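PDB 1W8S: fructose-bisphosphate aldolase class I from Thermoproteus tenax, which belongs to the class I aldolases of the DeoC/LacD family and is built as a TIM barrel. Local coordinates for residues E[208-213]-E[235-240]; E[212-217]-E[241-246]. The protein carries 2 engineered substitutions. All blocks are in the same frame, centred on the assembly; numbering follows the deposited sequence.

Both contacts join helix 210-222 to the chain that follows the last barrel strand, 227-230, and their centres lie about 7 Å apart, on the same side of the chain's centre. Contact 1 sets the start of helix 210-222 against the loop between helices 232-235 and 240-253; contact 2 follows one turn further along helix 210-222, against the first turns of helix 240-253, and the two share Asp212 and Phe213. They touch directly: Arg237 CD lies 3.4 Å from Phe243 CD2, and Glu210 CB 3.6 Å from Phe243 CE1. Polar packing at the helix start thus passes into an apolar interior, and two neighbouring helices of the TIM barrel's outer layer are joined.

Contact 1 (E[208-213]-E[235-240])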
ATOM      1  N   LYS E 208     -28.923 -32.112   4.186  1.00 18.54           N
ATOM      2  CA  LYS E 208     -29.125 -33.431   4.773  1.00 19.18           C
ATOM      3  C   LYS E 208     -29.771 -34.408   3.792  1.00 18.89           C
ATOM      4  O   LYS E 208     -29.390 -35.577   3.720  1.00 18.88           O
ATOM      5  CB  LYS E 208     -29.987 -33.293   6.026  1.00 20.05           C
ATOM      6  CG  LYS E 208     -29.337 -32.444   7.110  1.00 22.69           C
ATOM      7  CD  LYS E 208     -30.315 -31.439   7.771  1.00 26.71           C
ATOM      8  CE  LYS E 208     -30.449 -31.712   9.272  1.00 28.60           C
ATOM      9  NZ  LYS E 208     -29.176 -31.435  10.013  1.00 29.40           N
ATOM     10  N   THR E 209     -30.761 -33.932   3.045  1.00 18.66           N
ATOM     11  CA  THR E 209     -31.367 -34.736   1.988  1.00 17.85           C
ATOM     12  C   THR E 209     -31.355 -33.964   0.683  1.00 17.54           C
ATOM     13  O   THR E 209     -31.320 -32.736   0.668  1.00 15.47           O
ATOM     14  CB  THR E 209     -32.823 -35.084   2.315  1.00 18.36           C
ATOM     15  OG1 THR E 209     -33.597 -33.880   2.359  1.00 17.69           O
ATOM     16  CG2 THR E 209     -32.954 -35.704   3.711  1.00 18.16           C
ATOM     17  N   GLU E 210     -31.444 -34.705  -0.415  1.00 17.39           N
ATOM     18  CA  GLU E 210     -31.558 -34.092  -1.729  1.00 17.47           C
ATOM     19  C   GLU E 210     -32.820 -33.253  -1.792  1.00 17.05           C
ATOM     20  O   GLU E 210     -32.826 -32.198  -2.410  1.00 16.40           O
ATOM     21  CB  GLU E 210     -31.535 -35.165  -2.829  1.00 17.53           C
ATOM     22  CG  GLU E 210     -30.133 -35.746  -2.957  1.00 17.77           C
ATOM     23  CD  GLU E 210     -29.981 -36.784  -4.038  1.00 19.28           C
ATOM     24  OE1 GLU E 210     -30.995 -37.246  -4.607  1.00 18.12           O
ATOM     25  OE2 GLU E 210     -28.813 -37.136  -4.305  1.00 20.29           O
ATOM     26  N   GLU E 211     -33.876 -33.707  -1.117  1.00 16.90           N
ATOM     27  CA  GLU E 211     -35.137 -32.985  -1.148  1.00 17.57           C
ATOM     28  C   GLU E 211     -35.030 -31.607  -0.494  1.00 16.49           C
ATOM     29  O   GLU E 211     -35.678 -30.682  -0.941  1.00 16.01           O
ATOM     30  CB  GLU E 211     -36.267 -33.809  -0.500  1.00 18.47           C
ATOM     31  CG  GLU E 211     -37.665 -33.339  -0.878  1.00 22.42           C
ATOM     32  CD  GLU E 211     -37.941 -33.474  -2.371  1.00 27.75           C
ATOM     33  OE1 GLU E 211     -37.740 -34.590  -2.926  1.00 31.70           O
ATOM     34  OE2 GLU E 211     -38.358 -32.467  -2.986  1.00 30.76           O
ATOM     35  N   ASP E 212     -34.211 -31.471   0.548  1.00 16.47           N
ATOM     36  CA  ASP E 212     -34.040 -30.199   1.231  1.00 15.91           C
ATOM     37  C   ASP E 212     -33.456 -29.216   0.218  1.00 15.68           C
ATOM     38  O   ASP E 212     -33.897 -28.086   0.143  1.00 14.87           O
ATOM     39  CB  ASP E 212     -33.065 -30.277   2.410  1.00 16.34           C
ATOM     40  CG  ASP E 212     -33.600 -31.031   3.605  1.00 17.92           C
ATOM     41  OD1 ASP E 212     -34.839 -31.149   3.791  1.00 23.35           O
ATOM     42  OD2 ASP E 212     -32.824 -31.562   4.430  1.00 19.85           O
ATOM     43  N   PHE E 213     -32.447 -29.650  -0.541  1.00 15.32           N
ATOM     44  CA  PHE E 213     -31.850 -28.779  -1.557  1.00 14.38           C
ATOM     45  C   PHE E 213     -32.796 -28.391  -2.694  1.00 14.59           C
ATOM     46  O   PHE E 213     -32.826 -27.240  -3.119  1.00 14.12           O
ATOM     47  CB  PHE E 213     -30.582 -29.376  -2.158  1.00 13.83           C
ATOM     48  CG  PHE E 213     -29.804 -28.373  -2.933  1.00 12.60           C
ATOM     49  CD1 PHE E 213     -29.291 -27.251  -2.298  1.00 13.46           C
ATOM     50  CD2 PHE E 213     -29.628 -28.501  -4.309  1.00 12.53           C
ATOM     51  CE1 PHE E 213     -28.585 -26.271  -3.024  1.00 14.96           C
ATOM     52  CE2 PHE E 213     -28.908 -27.511  -5.032  1.00 10.15           C
ATOM     53  CZ  PHE E 213     -28.417 -26.420  -4.399  1.00 13.61           C
ATOM     54  N   TRP E 235     -21.423 -32.042  -6.533  1.00 14.25           N
ATOM     55  CA  TRP E 235     -20.260 -32.950  -6.610  1.00 14.05           C
ATOM     56  C   TRP E 235     -19.793 -33.592  -5.316  1.00 14.91           C
ATOM     57  O   TRP E 235     -18.946 -34.488  -5.365  1.00 14.33           O
ATOM     58  CB  TRP E 235     -19.089 -32.350  -7.392  1.00 14.41           C
ATOM     59  CG  TRP E 235     -18.679 -31.010  -6.992  1.00 13.60           C
ATOM     60  CD1 TRP E 235     -18.834 -29.859  -7.698  1.00 14.35           C
ATOM     61  CD2 TRP E 235     -17.995 -30.654  -5.795  1.00 13.60           C
ATOM     62  NE1 TRP E 235     -18.297 -28.797  -7.005  1.00 12.42           N
ATOM     63  CE2 TRP E 235     -17.769 -29.263  -5.835  1.00 12.22           C
ATOM     64  CE3 TRP E 235     -17.558 -31.365  -4.673  1.00 14.29           C
ATOM     65  CZ2 TRP E 235     -17.158 -28.582  -4.803  1.00 11.82           C
ATOM     66  CZ3 TRP E 235     -16.910 -30.672  -3.667  1.00 12.69           C
ATOM     67  CH2 TRP E 235     -16.739 -29.313  -3.729  1.00 13.18           C
ATOM     68  N   GLN E 236     -20.344 -33.194  -4.170  1.00 15.97           N
ATOM     69  CA  GLN E 236     -20.118 -33.977  -2.939  1.00 17.95           C
ATOM     70  C   GLN E 236     -21.047 -35.193  -2.836  1.00 18.16           C
ATOM     71  O   GLN E 236     -20.942 -35.949  -1.867  1.00 18.31           O
ATOM     72  CB  GLN E 236     -20.279 -33.145  -1.660  1.00 18.21           C
ATOM     73  CG  GLN E 236     -19.081 -32.303  -1.296  1.00 21.83           C
ATOM     74  CD  GLN E 236     -19.119 -31.796   0.157  1.00 23.16           C
ATOM     75  OE1 GLN E 236     -20.132 -31.263   0.620  1.00 21.11           O
ATOM     76  NE2 GLN E 236     -18.002 -31.948   0.855  1.00 28.33           N
ATOM     77  N   ARG E 237     -21.962 -35.363  -3.799  1.00 18.47           N
ATOM     78  CA  ARG E 237     -22.840 -36.537  -3.847  1.00 18.72           C
ATOM     79  C   ARG E 237     -22.268 -37.637  -4.729  1.00 19.10           C
ATOM     80  O   ARG E 237     -21.780 -37.373  -5.812  1.00 18.49           O
ATOM     81  CB  ARG E 237     -24.222 -36.151  -4.356  1.00 18.90           C
ATOM     82  CG  ARG E 237     -24.839 -35.062  -3.541  1.00 20.05           C
ATOM     83  CD  ARG E 237     -26.233 -34.680  -3.971  1.00 22.15           C
ATOM     84  NE  ARG E 237     -26.796 -33.639  -3.100  1.00 23.10           N
ATOM     85  CZ  ARG E 237     -27.179 -33.848  -1.853  1.00 23.45           C
ATOM     86  NH1 ARG E 237     -27.084 -35.053  -1.322  1.00 23.19           N
ATOM     87  NH2 ARG E 237     -27.663 -32.844  -1.122  1.00 23.59           N
ATOM     88  N   ARG E 238     -22.339 -38.880  -4.259  1.00 20.04           N
ATOM     89  CA  ARG E 238     -21.899 -40.020  -5.062  1.00 20.76           C
ATOM     90  C   ARG E 238     -22.838 -40.247  -6.250  1.00 20.10           C
ATOM     91  O   ARG E 238     -22.412 -40.790  -7.274  1.00 19.52           O
ATOM     92  CB  ARG E 238     -21.796 -41.281  -4.209  1.00 21.93           C
ATOM     93  CG  ARG E 238     -20.524 -41.340  -3.348  1.00 25.15           C
ATOM     94  CD  ARG E 238     -20.668 -42.279  -2.140  1.00 30.38           C
ATOM     95  NE  ARG E 238     -21.867 -41.927  -1.367  1.00 34.85           N
ATOM     96  CZ  ARG E 238     -22.645 -42.774  -0.683  1.00 37.07           C
ATOM     97  NH1 ARG E 238     -22.365 -44.082  -0.618  1.00 37.17           N
ATOM     98  NH2 ARG E 238     -23.714 -42.291  -0.044  1.00 38.28           N
ATOM     99  N   ASP E 239     -24.095 -39.808  -6.112  1.00 19.18           N
ATOM    100  CA  ASP E 239     -25.049 -39.782  -7.235  1.00 18.66           C
ATOM    101  C   ASP E 239     -25.080 -38.393  -7.911  1.00 17.72           C
ATOM    102  O   ASP E 239     -26.151 -37.872  -8.257  1.00 16.59           O
ATOM    103  CB  ASP E 239     -26.461 -40.238  -6.782  1.00 19.04           C
ATOM    104  CG  ASP E 239     -27.160 -39.225  -5.842  1.00 19.43           C
ATOM    105  OD1 ASP E 239     -26.464 -38.549  -5.046  1.00 19.07           O
ATOM    106  OD2 ASP E 239     -28.405 -39.050  -5.825  1.00 18.79           O
ATOM    107  N   ALA E 240     -23.893 -37.810  -8.103  1.00 17.02           N
ATOM    108  CA  ALA E 240     -23.773 -36.421  -8.584  1.00 16.35           C
ATOM    109  C   ALA E 240     -24.557 -36.193  -9.872  1.00 15.67           C
ATOM    110  O   ALA E 240     -25.347 -35.263  -9.951  1.00 15.60           O
ATOM    111  CB  ALA E 240     -22.313 -36.035  -8.787  1.00 16.40           C
TER
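Glu210 and Arg237 both carry CG anti to the carbonyl carbon (chi1 -72° and -56°) and run on extended; the two side chains pass each other in opposite directions. The site belongs to the TIM barrel's outer layer, where the first turn of helix 210-222 meets the loop leading into helix 240-253. Glu210 CG sits over one face of the Arg237 guanidinium, off toward its rim and 3.5 Å from NH1. Carboxylate and guanidinium planes are 89° apart; Glu210 OE2 is 4.0 Å from Arg237 NH1 and well out of the guanidinium plane, so the attraction is one of charge without an N-H aimed at the oxygen. Arg237 is held instead by a hydrogen bond from NE to Asn233 O. At the helix start, Thr209 and Asp212 form a capping box: Asp212 N donates to Thr209 OG1 over 3.1 Å, while the return bond from Thr209 N to Asp212 OD2 is weak. Within the type I turn 237-240, Asp239 sends its carboxylate against that of Glu210 from the opposite direction, the two planes being nearly coplanar. One of the two acids probably holds a proton, and Arg237 nearby may ease any remaining negative charge; Glu210 OE2 stands 2.5 Å from Asp239 OD2.

Contact 2 (E[212-217]-E[241-246]); sequences DFLKQV and LKFARA
Phe243 reaches across from helix 240-253 and puts the far edge of its ring between Phe213 and Leu214, consecutive residues of helix 210-222. The two phenylalanine side chains cross at a slant and meet rim to rim: Phe213 CD2 is 3.8 Å from Phe243 CZ, and each of these atoms lies near the plane of the other ring. Neither aromatic face is used in this pair, which is therefore not a stack. In both residues CG stands opposite the backbone N (chi1 -166° in Phe213, -172° in Phe243); this extends Phe243 toward helix 210-222, while the Phe213 ring is turned across that approach and offers its CD2 edge. Leu214 comes alongside Phe243 but runs the other way. Its branch point CG, near the plane of the ring, lies 3.7 Å from Phe243 CE1, and both methyls, CD1 and CD2, are 4.0 Å from that same carbon. The branch of the leucine thus gathers round CE1 from one side of the ring plane, while Phe213 takes the adjoining stretch of rim at CZ and CE2. Val217, one turn on, lays CG2 over a face of the Phe213 ring, 3.6 Å above its plane. No hydrogen bond joins 212-217 to 241-246. Leu247, a turn beyond Phe243, touches both Phe213 and Leu214 and extends the apolar seam. The side chain of Phe213 is about 6 Å from the bound 1,6-di-O-phosphono-beta-D-fructofuranose. Such packing of neighbouring helices through interleaved apolar side chains is typical of the helical layer around a TIM barrel.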
ATOM      1  N   ASP E 212     -34.211 -31.471   0.548  1.00 16.47           N
ATOM      2  CA  ASP E 212     -34.040 -30.199   1.231  1.00 15.91           C
ATOM      3  C   ASP E 212     -33.456 -29.216   0.218  1.00 15.68           C
ATOM      4  O   ASP E 212     -33.897 -28.086   0.143  1.00 14.87           O
ATOM      5  CB  ASP E 212     -33.065 -30.277   2.410  1.00 16.34           C
ATOM      6  CG  ASP E 212     -33.600 -31.031   3.605  1.00 17.92           C
ATOM      7  OD1 ASP E 212     -34.839 -31.149   3.791  1.00 23.35           O
ATOM      8  OD2 ASP E 212     -32.824 -31.562   4.430  1.00 19.85           O
ATOM      9  N   PHE E 213     -32.447 -29.650  -0.541  1.00 15.32           N
ATOM     10  CA  PHE E 213     -31.850 -28.779  -1.557  1.00 14.38           C
ATOM     11  C   PHE E 213     -32.796 -28.391  -2.694  1.00 14.59           C
ATOM     12  O   PHE E 213     -32.826 -27.240  -3.119  1.00 14.12           O
ATOM     13  CB  PHE E 213     -30.582 -29.376  -2.158  1.00 13.83           C
ATOM     14  CG  PHE E 213     -29.804 -28.373  -2.933  1.00 12.60           C
ATOM     15  CD1 PHE E 213     -29.291 -27.251  -2.298  1.00 13.46           C
ATOM     16  CD2 PHE E 213     -29.628 -28.501  -4.309  1.00 12.53           C
ATOM     17  CE1 PHE E 213     -28.585 -26.271  -3.024  1.00 14.96           C
ATOM     18  CE2 PHE E 213     -28.908 -27.511  -5.032  1.00 10.15           C
ATOM     19  CZ  PHE E 213     -28.417 -26.420  -4.399  1.00 13.61           C
ATOM     20  N   LEU E 214     -33.554 -29.351  -3.204  1.00 15.44           N
ATOM     21  CA  LEU E 214     -34.495 -29.071  -4.284  1.00 15.79           C
ATOM     22  C   LEU E 214     -35.551 -28.054  -3.831  1.00 15.92           C
ATOM     23  O   LEU E 214     -35.991 -27.228  -4.614  1.00 15.15           O
ATOM     24  CB  LEU E 214     -35.176 -30.371  -4.764  1.00 16.47           C
ATOM     25  CG  LEU E 214     -34.323 -31.307  -5.623  1.00 17.33           C
ATOM     26  CD1 LEU E 214     -35.009 -32.661  -5.809  1.00 18.71           C
ATOM     27  CD2 LEU E 214     -34.002 -30.677  -6.981  1.00 17.12           C
ATOM     28  N   LYS E 215     -35.948 -28.135  -2.562  1.00 16.41           N
ATOM     29  CA  LYS E 215     -36.937 -27.227  -1.982  1.00 17.12           C
ATOM     30  C   LYS E 215     -36.387 -25.809  -1.845  1.00 15.87           C
ATOM     31  O   LYS E 215     -37.116 -24.840  -2.026  1.00 15.45           O
ATOM     32  CB  LYS E 215     -37.411 -27.751  -0.609  1.00 17.72           C
ATOM     33  CG  LYS E 215     -38.396 -28.917  -0.691  1.00 21.18           C
ATOM     34  CD  LYS E 215     -39.348 -28.983   0.516  1.00 25.26           C
ATOM     35  CE  LYS E 215     -40.656 -28.199   0.234  1.00 28.10           C
ATOM     36  NZ  LYS E 215     -40.366 -26.838  -0.388  1.00 28.24           N
ATOM     37  N   GLN E 216     -35.103 -25.677  -1.517  1.00 15.32           N
ATOM     38  CA  GLN E 216     -34.461 -24.375  -1.510  1.00 14.71           C
ATOM     39  C   GLN E 216     -34.397 -23.798  -2.927  1.00 13.83           C
ATOM     40  O   GLN E 216     -34.706 -22.634  -3.129  1.00 12.28           O
ATOM     41  CB  GLN E 216     -33.038 -24.446  -0.941  1.00 15.60           C
ATOM     42  CG  GLN E 216     -32.985 -24.747   0.544  1.00 17.96           C
ATOM     43  CD  GLN E 216     -31.571 -25.020   1.059  1.00 20.68           C
ATOM     44  OE1 GLN E 216     -30.658 -25.315   0.285  1.00 22.77           O
ATOM     45  NE2 GLN E 216     -31.395 -24.926   2.369  1.00 21.39           N
ATOM     46  N   VAL E 217     -33.968 -24.610  -3.890  1.00 12.96           N
ATOM     47  CA  VAL E 217     -33.900 -24.185  -5.279  1.00 13.48           C
ATOM     48  C   VAL E 217     -35.296 -23.758  -5.784  1.00 13.67           C
ATOM     49  O   VAL E 217     -35.430 -22.765  -6.490  1.00 13.32           O
ATOM     50  CB  VAL E 217     -33.308 -25.290  -6.178  1.00 13.19           C
ATOM     51  CG1 VAL E 217     -33.384 -24.875  -7.663  1.00 14.76           C
ATOM     52  CG2 VAL E 217     -31.871 -25.555  -5.800  1.00 13.98           C
ATOM     53  N   LEU E 241     -24.357 -37.059 -10.863  1.00 15.51           N
ATOM     54  CA  LEU E 241     -24.973 -36.860 -12.172  1.00 15.45           C
ATOM     55  C   LEU E 241     -26.495 -36.993 -12.133  1.00 14.64           C
ATOM     56  O   LEU E 241     -27.187 -36.145 -12.698  1.00 14.64           O
ATOM     57  CB  LEU E 241     -24.371 -37.790 -13.202  1.00 15.42           C
ATOM     58  CG  LEU E 241     -25.013 -37.697 -14.587  1.00 16.31           C
ATOM     59  CD1 LEU E 241     -24.871 -36.302 -15.193  1.00 16.44           C
ATOM     60  CD2 LEU E 241     -24.407 -38.764 -15.470  1.00 18.30           C
ATOM     61  N   LYS E 242     -27.011 -38.021 -11.455  1.00 14.14           N
ATOM     62  CA  LYS E 242     -28.462 -38.204 -11.295  1.00 13.97           C
ATOM     63  C   LYS E 242     -29.110 -36.965 -10.682  1.00 13.37           C
ATOM     64  O   LYS E 242     -30.082 -36.432 -11.205  1.00 11.27           O
ATOM     65  CB  LYS E 242     -28.771 -39.432 -10.425  1.00 14.49           C
ATOM     66  CG  LYS E 242     -30.266 -39.795 -10.334  1.00 16.94           C
ATOM     67  CD  LYS E 242     -30.519 -41.064  -9.497  1.00 19.80           C
ATOM     68  CE  LYS E 242     -31.985 -41.501  -9.576  1.00 20.74           C
ATOM     69  NZ  LYS E 242     -32.180 -42.705 -10.448  1.00 23.09           N
ATOM     70  N   PHE E 243     -28.528 -36.484  -9.590  1.00 13.11           N
ATOM     71  CA  PHE E 243     -29.064 -35.322  -8.912  1.00 13.78           C
ATOM     72  C   PHE E 243     -28.898 -34.048  -9.728  1.00 13.62           C
ATOM     73  O   PHE E 243     -29.785 -33.198  -9.745  1.00 13.68           O
ATOM     74  CB  PHE E 243     -28.444 -35.164  -7.530  1.00 13.57           C
ATOM     75  CG  PHE E 243     -29.092 -34.100  -6.715  1.00 14.13           C
ATOM     76  CD1 PHE E 243     -30.470 -34.114  -6.502  1.00 15.42           C
ATOM     77  CD2 PHE E 243     -28.349 -33.078  -6.175  1.00 13.96           C
ATOM     78  CE1 PHE E 243     -31.069 -33.123  -5.765  1.00 15.10           C
ATOM     79  CE2 PHE E 243     -28.948 -32.093  -5.430  1.00 14.61           C
ATOM     80  CZ  PHE E 243     -30.314 -32.119  -5.226  1.00 13.87           C
ATOM     81  N   ALA E 244     -27.780 -33.922 -10.429  1.00 14.53           N
ATOM     82  CA  ALA E 244     -27.535 -32.766 -11.300  1.00 15.07           C
ATOM     83  C   ALA E 244     -28.616 -32.676 -12.384  1.00 15.11           C
ATOM     84  O   ALA E 244     -29.177 -31.621 -12.622  1.00 14.65           O
ATOM     85  CB  ALA E 244     -26.149 -32.853 -11.930  1.00 15.16           C
ATOM     86  N   ARG E 245     -28.935 -33.801 -12.993  1.00 15.62           N
ATOM     87  CA  ARG E 245     -29.999 -33.849 -14.003  1.00 16.11           C
ATOM     88  C   ARG E 245     -31.370 -33.504 -13.399  1.00 15.46           C
ATOM     89  O   ARG E 245     -32.174 -32.849 -14.042  1.00 15.48           O
ATOM     90  CB  ARG E 245     -30.039 -35.218 -14.677  1.00 16.94           C
ATOM     91  CG  ARG E 245     -28.756 -35.559 -15.456  1.00 19.69           C
ATOM     92  CD  ARG E 245     -28.975 -36.296 -16.759  1.00 23.17           C
ATOM     93  NE  ARG E 245     -28.167 -37.511 -16.896  1.00 27.36           N
ATOM     94  CZ  ARG E 245     -27.309 -37.792 -17.897  1.00 28.66           C
ATOM     95  NH1 ARG E 245     -27.070 -36.939 -18.884  1.00 29.28           N
ATOM     96  NH2 ARG E 245     -26.670 -38.955 -17.901  1.00 28.35           N
ATOM     97  N   ALA E 246     -31.627 -33.927 -12.164  1.00 14.78           N
ATOM     98  CA  ALA E 246     -32.858 -33.527 -11.472  1.00 14.20           C
ATOM     99  C   ALA E 246     -32.925 -32.004 -11.289  1.00 13.20           C
ATOM    100  O   ALA E 246     -33.970 -31.404 -11.445  1.00 11.83           O
ATOM    101  CB  ALA E 246     -32.979 -34.232 -10.128  1.00 14.54           C
TER